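Local coordinates for Cys-Gly metallodipeptidase DUG1 (Saccharomyces cerevisiae, PDB 4G1P), which hydrolyses the dipeptide Cys-Gly as a dinuclear metallopeptidase of the M20A family and serves as the catalytic component of the glutathione-degrading GSH degradosomal complex, at residues Y202-T206 / R444-A449; V210-L215 / L438-M442; L281-E286 / D415-E419; A405-Y410 / K466-Y471. The contacts are given in a common frame with arbitrary orientation. Residue numbers count along the deposited sequence, not the author numbering.

Contact 1: residues Y202-T206 / R444-A449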
loop_
_atom_site.group_PDB
_atom_site.type_symbol
_atom_site.label_atom_id
_atom_site.label_comp_id
_atom_site.label_asym_id
_atom_site.label_seq_id
_atom_site.Cartn_x
_atom_site.Cartn_y
_atom_site.Cartn_z
ATOM N N TYR A 202 -22.219 9.320 16.321
ATOM C CA TYR A 202 -22.153 10.781 16.206
ATOM C C TYR A 202 -23.492 11.340 15.808
ATOM O O TYR A 202 -24.341 10.608 15.305
ATOM C CB TYR A 202 -21.115 11.169 15.142
ATOM C CG TYR A 202 -20.006 10.161 15.096
ATOM C CD1 TYR A 202 -20.099 9.036 14.277
ATOM C CD2 TYR A 202 -18.906 10.279 15.934
ATOM C CE1 TYR A 202 -19.100 8.074 14.275
ATOM C CE2 TYR A 202 -17.907 9.330 15.933
ATOM C CZ TYR A 202 -18.003 8.229 15.106
ATOM O OH TYR A 202 -17.005 7.275 15.112
ATOM N N TRP A 203 -23.666 12.643 16.017
ATOM C CA TRP A 203 -24.812 13.359 15.479
ATOM C C TRP A 203 -24.753 13.208 13.989
ATOM O O TRP A 203 -23.683 13.012 13.420
ATOM C CB TRP A 203 -24.726 14.850 15.781
ATOM C CG TRP A 203 -24.842 15.210 17.206
ATOM C CD1 TRP A 203 -25.054 14.364 18.251
ATOM C CD2 TRP A 203 -24.760 16.527 17.761
ATOM N NE1 TRP A 203 -25.102 15.072 19.429
ATOM C CE2 TRP A 203 -24.923 16.403 19.155
ATOM C CE3 TRP A 203 -24.557 17.797 17.216
ATOM C CZ2 TRP A 203 -24.901 17.502 20.009
ATOM C CZ3 TRP A 203 -24.532 18.885 18.065
ATOM C CH2 TRP A 203 -24.706 18.729 19.447
ATOM N N LEU A 204 -25.902 13.325 13.351
ATOM C CA LEU A 204 -25.970 13.297 11.901
ATOM C C LEU A 204 -25.141 14.424 11.276
ATOM O O LEU A 204 -24.412 14.228 10.301
ATOM C CB LEU A 204 -27.430 13.439 11.483
ATOM C CG LEU A 204 -27.688 13.591 9.996
ATOM C CD1 LEU A 204 -27.249 12.322 9.317
ATOM C CD2 LEU A 204 -29.170 13.862 9.784
ATOM N N GLY A 205 -25.274 15.612 11.844
ATOM C CA GLY A 205 -24.657 16.797 11.294
ATOM C C GLY A 205 -23.881 17.438 12.410
ATOM O O GLY A 205 -23.384 16.735 13.293
ATOM N N THR A 206 -23.793 18.762 12.399
ATOM C CA THR A 206 -22.975 19.442 13.387
ATOM C C THR A 206 -23.736 20.382 14.319
ATOM O O THR A 206 -23.140 20.979 15.206
ATOM C CB THR A 206 -21.875 20.250 12.709
ATOM O OG1 THR A 206 -22.467 21.332 11.985
ATOM C CG2 THR A 206 -21.066 19.366 11.759
ATOM N N ARG A 444 -19.983 15.020 16.875
ATOM C CA ARG A 444 -20.613 15.487 15.648
ATOM C C ARG A 444 -20.215 14.622 14.466
ATOM O O ARG A 444 -19.268 13.844 14.549
ATOM C CB ARG A 444 -20.240 16.939 15.377
ATOM C CG ARG A 444 -20.345 17.829 16.599
ATOM C CD ARG A 444 -20.197 19.274 16.209
ATOM N NE ARG A 444 -20.197 20.159 17.369
ATOM C CZ ARG A 444 -19.876 21.449 17.313
ATOM N NH1 ARG A 444 -19.526 21.993 16.148
ATOM N NH2 ARG A 444 -19.892 22.190 18.415
ATOM N N GLY A 445 -20.939 14.761 13.361
ATOM C CA GLY A 445 -20.726 13.906 12.206
ATOM C C GLY A 445 -19.520 14.291 11.373
ATOM O O GLY A 445 -19.240 13.655 10.359
ATOM N N ASP A 446 -18.820 15.345 11.786
ATOM C CA ASP A 446 -17.622 15.781 11.086
ATOM C C ASP A 446 -16.395 15.654 11.979
ATOM O O ASP A 446 -15.415 16.370 11.807
ATOM C CB ASP A 446 -17.778 17.215 10.574
ATOM C CG ASP A 446 -17.753 18.264 11.691
ATOM O OD1 ASP A 446 -17.872 17.907 12.878
ATOM O OD2 ASP A 446 -17.634 19.466 11.366
ATOM N N ASP A 447 -16.465 14.744 12.937
ATOM C CA ASP A 447 -15.396 14.572 13.905
ATOM C C ASP A 447 -14.139 13.946 13.277
ATOM O O ASP A 447 -13.048 14.010 13.831
ATOM C CB ASP A 447 -15.909 13.762 15.111
ATOM C CG ASP A 447 -16.706 14.620 16.087
ATOM O OD1 ASP A 447 -16.993 15.777 15.744
ATOM O OD2 ASP A 447 -17.043 14.153 17.195
ATOM N N GLY A 448 -14.299 13.354 12.102
ATOM C CA GLY A 448 -13.176 12.784 11.393
ATOM C C GLY A 448 -12.763 11.414 11.901
ATOM O O GLY A 448 -11.595 11.054 11.802
ATOM N N ALA A 449 -13.697 10.640 12.445
ATOM C CA ALA A 449 -13.358 9.280 12.846
ATOM C C ALA A 449 -12.807 8.494 11.650
ATOM O O ALA A 449 -13.307 8.617 10.532
ATOM C CB ALA A 449 -14.559 8.577 13.451
#

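Contact 2: residues V210-L215 / L438-M442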
loop_
_atom_site.group_PDB
_atom_site.type_symbol
_atom_site.label_atom_id
_atom_site.label_comp_id
_atom_site.label_asym_id
_atom_site.label_seq_id
_atom_site.Cartn_x
_atom_site.Cartn_y
_atom_site.Cartn_z
ATOM N N VAL A 210 -28.855 14.063 18.362
ATOM C CA VAL A 210 -29.716 13.002 17.855
ATOM C C VAL A 210 -29.743 11.847 18.840
ATOM O O VAL A 210 -28.885 11.728 19.709
ATOM C CB VAL A 210 -29.242 12.446 16.458
ATOM C CG1 VAL A 210 -28.947 13.568 15.492
ATOM C CG2 VAL A 210 -28.020 11.576 16.609
ATOM N N LEU A 211 -30.743 10.996 18.710
ATOM C CA LEU A 211 -30.685 9.704 19.364
ATOM C C LEU A 211 -30.796 8.660 18.259
ATOM O O LEU A 211 -31.531 8.837 17.274
ATOM C CB LEU A 211 -31.784 9.560 20.417
ATOM C CG LEU A 211 -31.700 10.591 21.548
ATOM C CD1 LEU A 211 -32.837 10.396 22.507
ATOM C CD2 LEU A 211 -30.369 10.494 22.283
ATOM N N THR A 212 -30.031 7.588 18.402
ATOM C CA THR A 212 -29.858 6.680 17.301
ATOM C C THR A 212 -30.546 5.372 17.576
ATOM O O THR A 212 -30.302 4.739 18.596
ATOM C CB THR A 212 -28.374 6.497 16.977
ATOM O OG1 THR A 212 -27.852 7.752 16.522
ATOM C CG2 THR A 212 -28.178 5.452 15.881
ATOM N N TYR A 213 -31.426 4.974 16.664
ATOM C CA TYR A 213 -32.199 3.751 16.850
ATOM C C TYR A 213 -31.866 2.635 15.847
ATOM O O TYR A 213 -32.495 1.570 15.874
ATOM C CB TYR A 213 -33.705 4.060 16.852
ATOM C CG TYR A 213 -34.260 4.575 15.534
ATOM C CD1 TYR A 213 -34.279 5.933 15.246
ATOM C CD2 TYR A 213 -34.776 3.702 14.591
ATOM C CE1 TYR A 213 -34.782 6.399 14.061
ATOM C CE2 TYR A 213 -35.274 4.158 13.402
ATOM C CZ TYR A 213 -35.281 5.503 13.139
ATOM O OH TYR A 213 -35.793 5.955 11.943
ATOM N N GLY A 214 -30.879 2.868 14.978
ATOM C CA GLY A 214 -30.507 1.885 13.964
ATOM C C GLY A 214 -29.074 1.916 13.445
ATOM O O GLY A 214 -28.510 2.979 13.191
ATOM N N LEU A 215 -28.486 0.739 13.265
ATOM C CA LEU A 215 -27.138 0.636 12.712
ATOM C C LEU A 215 -27.097 -0.288 11.512
ATOM O O LEU A 215 -27.761 -1.322 11.491
ATOM C CB LEU A 215 -26.182 0.067 13.752
ATOM C CG LEU A 215 -25.869 0.912 14.974
ATOM C CD1 LEU A 215 -25.485 -0.004 16.096
ATOM C CD2 LEU A 215 -24.742 1.857 14.649
ATOM N N LEU A 438 -29.965 1.580 23.830
ATOM C CA LEU A 438 -29.986 2.964 23.379
ATOM C C LEU A 438 -28.606 3.408 22.869
ATOM O O LEU A 438 -27.590 3.143 23.516
ATOM C CB LEU A 438 -30.407 3.854 24.535
ATOM C CG LEU A 438 -30.054 5.326 24.373
ATOM C CD1 LEU A 438 -30.986 5.981 23.378
ATOM C CD2 LEU A 438 -30.117 6.028 25.719
ATOM N N LEU A 439 -28.564 4.082 21.722
ATOM C CA LEU A 439 -27.322 4.700 21.263
ATOM C C LEU A 439 -27.322 6.204 21.494
ATOM O O LEU A 439 -28.153 6.919 20.948
ATOM C CB LEU A 439 -27.089 4.419 19.787
ATOM C CG LEU A 439 -27.078 2.959 19.386
ATOM C CD1 LEU A 439 -26.659 2.880 17.953
ATOM C CD2 LEU A 439 -26.146 2.174 20.271
ATOM N N LEU A 440 -26.362 6.675 22.285
ATOM C CA LEU A 440 -26.294 8.074 22.715
ATOM C C LEU A 440 -25.025 8.728 22.194
ATOM O O LEU A 440 -24.022 8.805 22.906
ATOM C CB LEU A 440 -26.260 8.144 24.244
ATOM C CG LEU A 440 -26.963 9.271 25.000
ATOM C CD1 LEU A 440 -26.402 9.378 26.395
ATOM C CD2 LEU A 440 -26.900 10.602 24.280
ATOM N N PRO A 441 -25.069 9.224 20.959
ATOM C CA PRO A 441 -23.900 9.838 20.313
ATOM C C PRO A 441 -23.345 11.011 21.107
ATOM O O PRO A 441 -24.084 11.883 21.548
ATOM C CB PRO A 441 -24.462 10.353 18.988
ATOM C CG PRO A 441 -25.912 10.577 19.261
ATOM C CD PRO A 441 -26.308 9.453 20.201
ATOM N N MET A 442 -22.037 11.042 21.291
ATOM C CA MET A 442 -21.446 12.205 21.907
ATOM C C MET A 442 -21.117 13.246 20.862
ATOM O O MET A 442 -21.585 14.384 20.943
ATOM C CB MET A 442 -20.188 11.845 22.680
ATOM C CG MET A 442 -19.446 13.056 23.205
ATOM S SD MET A 442 -18.451 12.602 24.614
ATOM C CE MET A 442 -19.619 12.829 25.961
#

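Contact 3: residues L281-E286 / D415-E419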
loop_
_atom_site.group_PDB
_atom_site.type_symbol
_atom_site.label_atom_id
_atom_site.label_comp_id
_atom_site.label_asym_id
_atom_site.label_seq_id
_atom_site.Cartn_x
_atom_site.Cartn_y
_atom_site.Cartn_z
ATOM N N LEU A 281 -40.720 8.471 10.362
ATOM C CA LEU A 281 -39.565 8.900 11.144
ATOM C C LEU A 281 -38.522 9.694 10.354
ATOM O O LEU A 281 -37.735 10.429 10.950
ATOM C CB LEU A 281 -38.905 7.699 11.812
ATOM C CG LEU A 281 -39.819 6.897 12.733
ATOM C CD1 LEU A 281 -39.361 5.460 12.798
ATOM C CD2 LEU A 281 -39.836 7.502 14.120
ATOM N N TYR A 282 -38.522 9.530 9.052
ATOM C CA TYR A 282 -37.487 10.095 8.247
ATOM C C TYR A 282 -37.783 11.516 7.950
ATOM O O TYR A 282 -36.965 12.232 7.447
ATOM C CB TYR A 282 -37.267 9.324 6.957
ATOM C CG TYR A 282 -36.691 7.964 7.139
ATOM C CD1 TYR A 282 -36.022 7.624 8.276
ATOM C CD2 TYR A 282 -36.841 7.023 6.188
ATOM C CE1 TYR A 282 -35.515 6.385 8.446
ATOM C CE2 TYR A 282 -36.311 5.794 6.353
ATOM C CZ TYR A 282 -35.662 5.489 7.481
ATOM O OH TYR A 282 -35.177 4.258 7.601
ATOM N N LYS A 283 -38.962 11.953 8.274
ATOM C CA LYS A 283 -39.280 13.281 7.891
ATOM C C LYS A 283 -39.195 14.057 9.156
ATOM O O LYS A 283 -39.349 13.533 10.224
ATOM C CB LYS A 283 -40.525 13.318 7.040
ATOM C CG LYS A 283 -40.488 14.492 6.111
ATOM C CD LYS A 283 -39.269 15.350 6.405
ATOM C CE LYS A 283 -39.488 16.789 5.938
ATOM N NZ LYS A 283 -40.892 17.072 5.501
ATOM N N ASP A 284 -38.914 15.324 8.999
ATOM C CA ASP A 284 -38.662 16.179 10.106
ATOM C C ASP A 284 -37.272 16.111 10.580
ATOM O O ASP A 284 -36.952 16.638 11.603
ATOM C CB ASP A 284 -39.430 15.650 11.289
ATOM C CG ASP A 284 -40.725 16.318 11.439
ATOM O OD1 ASP A 284 -40.809 17.479 11.057
ATOM O OD2 ASP A 284 -41.686 15.689 11.879
ATOM N N ILE A 285 -36.412 15.551 9.786
ATOM C CA ILE A 285 -35.057 15.413 10.198
ATOM C C ILE A 285 -34.538 16.705 9.667
ATOM O O ILE A 285 -35.091 17.253 8.772
ATOM C CB ILE A 285 -34.426 14.068 9.862
ATOM C CG1 ILE A 285 -34.795 13.083 10.931
ATOM C CG2 ILE A 285 -32.926 14.179 9.785
ATOM C CD1 ILE A 285 -34.711 11.680 10.466
ATOM N N GLU A 286 -33.477 17.210 10.248
ATOM C CA GLU A 286 -32.795 18.319 9.658
ATOM C C GLU A 286 -31.510 17.903 9.050
ATOM O O GLU A 286 -30.622 17.483 9.715
ATOM C CB GLU A 286 -32.531 19.395 10.673
ATOM C CG GLU A 286 -33.470 19.357 11.838
ATOM C CD GLU A 286 -33.804 20.724 12.362
ATOM O OE1 GLU A 286 -33.007 21.634 12.153
ATOM O OE2 GLU A 286 -34.855 20.874 12.965
ATOM N N ASP A 415 -33.278 14.855 17.041
ATOM C CA ASP A 415 -33.801 14.076 15.937
ATOM C C ASP A 415 -33.629 12.603 16.255
ATOM O O ASP A 415 -32.734 12.218 17.016
ATOM C CB ASP A 415 -33.075 14.412 14.633
ATOM C CG ASP A 415 -33.528 15.731 14.040
ATOM O OD1 ASP A 415 -34.601 16.217 14.454
ATOM O OD2 ASP A 415 -32.828 16.282 13.164
ATOM N N PHE A 416 -34.498 11.774 15.693
ATOM C CA PHE A 416 -34.332 10.336 15.817
ATOM C C PHE A 416 -33.734 9.780 14.531
ATOM O O PHE A 416 -34.324 9.871 13.462
ATOM C CB PHE A 416 -35.661 9.672 16.141
ATOM C CG PHE A 416 -36.115 9.889 17.554
ATOM C CD1 PHE A 416 -36.676 11.091 17.938
ATOM C CD2 PHE A 416 -35.991 8.883 18.495
ATOM C CE1 PHE A 416 -37.107 11.283 19.240
ATOM C CE2 PHE A 416 -36.414 9.064 19.795
ATOM C CZ PHE A 416 -36.978 10.264 20.169
ATOM N N THR A 417 -32.537 9.226 14.629
ATOM C CA THR A 417 -31.771 8.930 13.430
ATOM C C THR A 417 -31.271 7.509 13.426
ATOM O O THR A 417 -31.197 6.846 14.459
ATOM C CB THR A 417 -30.527 9.818 13.331
ATOM O OG1 THR A 417 -29.686 9.559 14.461
ATOM C CG2 THR A 417 -30.900 11.283 13.313
ATOM N N ARG A 418 -30.908 7.047 12.241
ATOM C CA ARG A 418 -30.202 5.791 12.128
ATOM C C ARG A 418 -28.740 6.099 11.867
ATOM O O ARG A 418 -28.358 7.262 11.819
ATOM C CB ARG A 418 -30.840 4.933 11.042
ATOM C CG ARG A 418 -32.242 4.510 11.441
ATOM C CD ARG A 418 -33.014 3.927 10.293
ATOM N NE ARG A 418 -32.561 2.583 9.964
ATOM C CZ ARG A 418 -33.258 1.740 9.219
ATOM N NH1 ARG A 418 -34.442 2.101 8.751
ATOM N NH2 ARG A 418 -32.782 0.537 8.956
ATOM N N GLU A 419 -27.925 5.061 11.742
ATOM C CA GLU A 419 -26.492 5.232 11.538
ATOM C C GLU A 419 -26.014 4.489 10.303
ATOM O O GLU A 419 -26.392 3.330 10.072
ATOM C CB GLU A 419 -25.715 4.698 12.739
ATOM C CG GLU A 419 -25.014 5.751 13.554
ATOM C CD GLU A 419 -23.962 6.509 12.775
ATOM O OE1 GLU A 419 -23.187 5.867 12.033
ATOM O OE2 GLU A 419 -23.916 7.754 12.917
HETATM O O HOH W 1 -35.430 8.837 11.396
HETATM O O HOH W 2 -36.891 15.291 13.977
HETATM O O HOH W 3 -30.146 15.918 12.301
#

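Contact 4: residues A405-Y410 / K466-Y471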
loop_
_atom_site.group_PDB
_atom_site.type_symbol
_atom_site.label_atom_id
_atom_site.label_comp_id
_atom_site.label_asym_id
_atom_site.label_seq_id
_atom_site.Cartn_x
_atom_site.Cartn_y
_atom_site.Cartn_z
ATOM N N ALA A 405 -33.408 14.103 28.635
ATOM C CA ALA A 405 -32.039 14.492 28.954
ATOM C C ALA A 405 -31.455 15.422 27.884
ATOM O O ALA A 405 -30.945 16.485 28.195
ATOM C CB ALA A 405 -31.184 13.269 29.135
ATOM N N THR A 406 -31.567 15.039 26.620
ATOM C CA THR A 406 -31.052 15.880 25.540
ATOM C C THR A 406 -31.725 17.239 25.535
ATOM O O THR A 406 -31.071 18.280 25.417
ATOM C CB THR A 406 -31.279 15.232 24.174
ATOM O OG1 THR A 406 -30.648 13.950 24.154
ATOM C CG2 THR A 406 -30.702 16.097 23.086
ATOM N N LYS A 407 -33.049 17.214 25.664
ATOM C CA LYS A 407 -33.843 18.433 25.653
ATOM C C LYS A 407 -33.364 19.356 26.760
ATOM O O LYS A 407 -33.182 20.552 26.554
ATOM C CB LYS A 407 -35.330 18.105 25.811
ATOM C CG LYS A 407 -36.226 19.317 26.027
ATOM C CD LYS A 407 -36.168 20.291 24.865
ATOM C CE LYS A 407 -37.329 21.293 24.928
ATOM N NZ LYS A 407 -38.680 20.627 24.893
ATOM N N LEU A 408 -33.126 18.777 27.925
ATOM C CA LEU A 408 -32.668 19.533 29.074
ATOM C C LEU A 408 -31.354 20.249 28.819
ATOM O O LEU A 408 -31.213 21.409 29.181
ATOM C CB LEU A 408 -32.499 18.601 30.265
ATOM C CG LEU A 408 -31.946 19.248 31.522
ATOM C CD1 LEU A 408 -32.911 20.332 31.984
ATOM C CD2 LEU A 408 -31.752 18.186 32.594
ATOM N N VAL A 409 -30.399 19.561 28.195
ATOM C CA VAL A 409 -29.052 20.092 28.024
ATOM C C VAL A 409 -28.938 20.980 26.794
ATOM O O VAL A 409 -28.388 22.076 26.859
ATOM C CB VAL A 409 -28.001 18.958 27.916
ATOM C CG1 VAL A 409 -26.614 19.522 27.650
ATOM C CG2 VAL A 409 -28.001 18.094 29.169
ATOM N N TYR A 410 -29.448 20.509 25.666
ATOM C CA TYR A 410 -29.304 21.264 24.424
ATOM C C TYR A 410 -30.518 22.119 24.044
ATOM O O TYR A 410 -30.528 22.742 22.983
ATOM C CB TYR A 410 -28.962 20.330 23.267
ATOM C CG TYR A 410 -27.617 19.662 23.370
ATOM C CD1 TYR A 410 -26.455 20.348 23.052
ATOM C CD2 TYR A 410 -27.513 18.324 23.754
ATOM C CE1 TYR A 410 -25.224 19.723 23.120
ATOM C CE2 TYR A 410 -26.290 17.692 23.836
ATOM C CZ TYR A 410 -25.145 18.393 23.514
ATOM O OH TYR A 410 -23.920 17.764 23.587
ATOM N N LYS A 466 -23.225 15.786 30.560
ATOM C CA LYS A 466 -24.418 16.253 31.230
ATOM C C LYS A 466 -25.613 15.490 30.690
ATOM O O LYS A 466 -26.521 15.160 31.445
ATOM C CB LYS A 466 -24.583 17.757 31.029
ATOM C CG LYS A 466 -23.466 18.572 31.675
ATOM C CD LYS A 466 -23.568 20.050 31.350
ATOM C CE LYS A 466 -22.604 20.882 32.196
ATOM N NZ LYS A 466 -22.736 22.343 31.953
ATOM N N THR A 467 -25.606 15.180 29.394
ATOM C CA THR A 467 -26.714 14.420 28.826
ATOM C C THR A 467 -26.713 12.982 29.350
ATOM O O THR A 467 -27.767 12.406 29.648
ATOM C CB THR A 467 -26.726 14.447 27.279
ATOM O OG1 THR A 467 -26.946 15.784 26.827
ATOM C CG2 THR A 467 -27.847 13.571 26.726
ATOM N N MET A 468 -25.529 12.409 29.487
ATOM C CA MET A 468 -25.423 11.088 30.078
ATOM C C MET A 468 -25.912 11.110 31.530
ATOM O O MET A 468 -26.573 10.178 31.993
ATOM C CB MET A 468 -23.974 10.591 30.026
ATOM C CG MET A 468 -23.426 10.260 28.651
ATOM S SD MET A 468 -21.664 9.887 28.844
ATOM C CE MET A 468 -21.239 9.053 27.311
ATOM N N ALA A 469 -25.580 12.166 32.258
ATOM C CA ALA A 469 -26.008 12.264 33.648
ATOM C C ALA A 469 -27.534 12.345 33.776
ATOM O O ALA A 469 -28.141 11.660 34.596
ATOM C CB ALA A 469 -25.358 13.463 34.308
ATOM N N ALA A 470 -28.162 13.184 32.965
ATOM C CA ALA A 470 -29.600 13.355 33.086
ATOM C C ALA A 470 -30.312 12.096 32.623
ATOM O O ALA A 470 -31.312 11.680 33.214
ATOM C CB ALA A 470 -30.075 14.561 32.310
ATOM N N TYR A 471 -29.778 11.483 31.574
ATOM C CA TYR A 471 -30.340 10.236 31.076
ATOM C C TYR A 471 -30.364 9.138 32.143
ATOM O O TYR A 471 -31.393 8.502 32.337
ATOM C CB TYR A 471 -29.619 9.763 29.809
ATOM C CG TYR A 471 -29.568 8.277 29.704
ATOM C CD1 TYR A 471 -30.670 7.557 29.286
ATOM C CD2 TYR A 471 -28.421 7.583 30.046
ATOM C CE1 TYR A 471 -30.624 6.185 29.206
ATOM C CE2 TYR A 471 -28.369 6.223 29.969
ATOM C CZ TYR A 471 -29.469 5.529 29.545
ATOM O OH TYR A 471 -29.415 4.166 29.468
#

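Contact 1: residues Y202-T206 / R444-A449
Two irregular loops meet here through their backbones beside the dinuclear zinc site: 202-206 follows strand 195-198, and the loop 444-449 comes after strand 437-439. One hydrogen bond joins them, Gly445 N to Gly205 O at 3.1 Å with a nearly straight 171° angle. Trp203 O is also close to Gly445 N, at 3.3 Å, but its angle is poor. An ideal CB on Gly445 would lie 2.7 Å from Leu204 O, so the loops approach this closely only because no side chain intervenes. Gly445 belongs to a type I turn from Arg444 to Asp447, beside which Tyr202 CB packs 3.3 Å from Arg444 O. Further along, Tyr202 OH lies 3.2 Å from Ala449 CB, next to the zinc ligand His450. At the other end, Thr206 O sits over one face of the Arg444 guanidinium, whose NE is hydrogen-bonded to Asn460 and salt-bridged to Asp457. Tyr202 also touches Asp137, a ligand of both zincs on helix 135-154, and Ile236 of the second subunit, while Leu204 leans on helix 306-314 and Asp447 on strand 455-457.

Contact 2: residues V210-L215 / L438-M442
Leucine methyls and a proline ring make up the apolar centre. Leu439 and Leu215 meet CD1 to CD1 at 3.6 Å, and Thr212 CG2 lies 3.6 Å from the same Leu439 CD1, so Leu439 is in touch with both. Farther along, Val210 CG2 packs 3.5 Å from Pro441 CG. Leu211 CD2 reaches Leu440 CD2 at 4.0 Å although neither CA-to-CB bond points across, because the ends of both side chains turn inward; helix 458-477 flanks Leu440 and helix 397-410 flanks Leu211. The backbones touch as a single antiparallel bridge, the hydrogen-bonded pair Thr212 and Leu439, with CA atoms 5.1 Å apart. Strand 437-439 is an outer strand of the six-stranded mixed sheet of the catalytic domain's alpha/beta scaffold, whereas strand 210-226 belongs to the second sheet, so this bridge joins the two. Its hydrogen bond runs from Thr212 N to Leu439 O, 3.2 Å at 167°. At the polar edge Thr212 OG1 bonds to Asn201 and, weakly, to Thr417, while Leu440 O accepts from Ser199.

Contact 3: residues L281-E286 / D415-E419
The loop 281-286 meets strand 415-419 largely through side chains whose rotamers bring their ends within reach. Asp415, with chi1 in the m well at -77°, points its CA-to-CB bond toward the loop, and its OD2 accepts the backbone N of Glu286 at 3.1 Å and 165°. Water 2 donates to Asp415 OD1 (2.5 Å) and Asp284 O (2.7 Å); water 3 donates to Asp415 OD2 (2.8 Å) and Glu286 O (3.1 Å). Lys208 forms salt bridges with both Asp415 and Glu286. Tyr282 starts away from the strand, but its m rotamer brings the ring back until Tyr282 OH lies 2.6 Å from Arg418 NH1. The arginine, m, t, p over chi1 to chi3, meets it near the guanidinium plane in a weak bond, the 121° angle being poor; Tyr282 OH also bonds to Glu278. Between these ends Ile285, m then t, places CD1 3.5 Å from Phe416 O, and water 1 links that oxygen (2.6 Å) to Leu281 O (2.8 Å). Asp284 turns the loop at a phi of 84°. An interhelical loop, between helices 276-281 and 289-296, is thus tied by side chains and bridging waters to strand 415-419, which runs parallel to strand 210-226 in a mixed sheet.

Contact 4: residues A405-Y410 / K466-Y471
Thr467 is the main bump: its side chain sits as a knob in the hollow formed by Ala405, Thr406, Val409 and Tyr410. Its OG1 lies 3.5 Å from Val409 CG2 and 3.6 Å from Tyr410 CE2, while CG2 lies 3.8 Å from Thr406 OG1. Each threonine OG1 bonds within its own helix, Thr467 to Gly463 O and Thr406 to Ala402 O. In return, Ala405 CB dips against helix 458-477, 3.3 Å from Tyr471 N and 3.6 Å from both Thr467 O and Ala470 CB. Two small residues allow this approach: the CA atoms of Ala405 and Ala470 are 4.9 Å apart, and the local axes come within 8.4 Å. This is a single knob-into-hole contact within the packing of helices 397-410 and 458-477 of the alpha/beta scaffold, their directions 139° apart and thus broadly antiparallel. On the flanks, Leu408 CD2 rests 4.0 Å from Ala470 CB, and Val409 CG2 lies 3.9 Å from Lys466 CB. The lysine's end leads away to Asp13 of helix 5-14, from which Phe9 touches both Leu408 and Lys466; Tyr410 meets Trp203 edge-to-face.

Overall arrangement
Contact 2 is wholly buried, whereas contacts 1, 3 and 4 are partly buried, and exposed residues take part in contacts 3 and 4. Contacts 2 and 3 share a sheet: strands 210-226 and 415-419 run parallel, with Leu211 O 2.9 Å from Thr417 N in a probable hydrogen bond. Contact 4 packs behind contact 2, Leu440 CD1 lying 3.8 Å from Met468 CG. Trp203 connects contact 1 to both, packing on Pro441 and on Tyr410. Chemistry follows position: backbone polarity and glycine beside the zincs in contact 1, leucine with one strand bridge in contact 2, charge and water in contact 3, small helix side chains in contact 4.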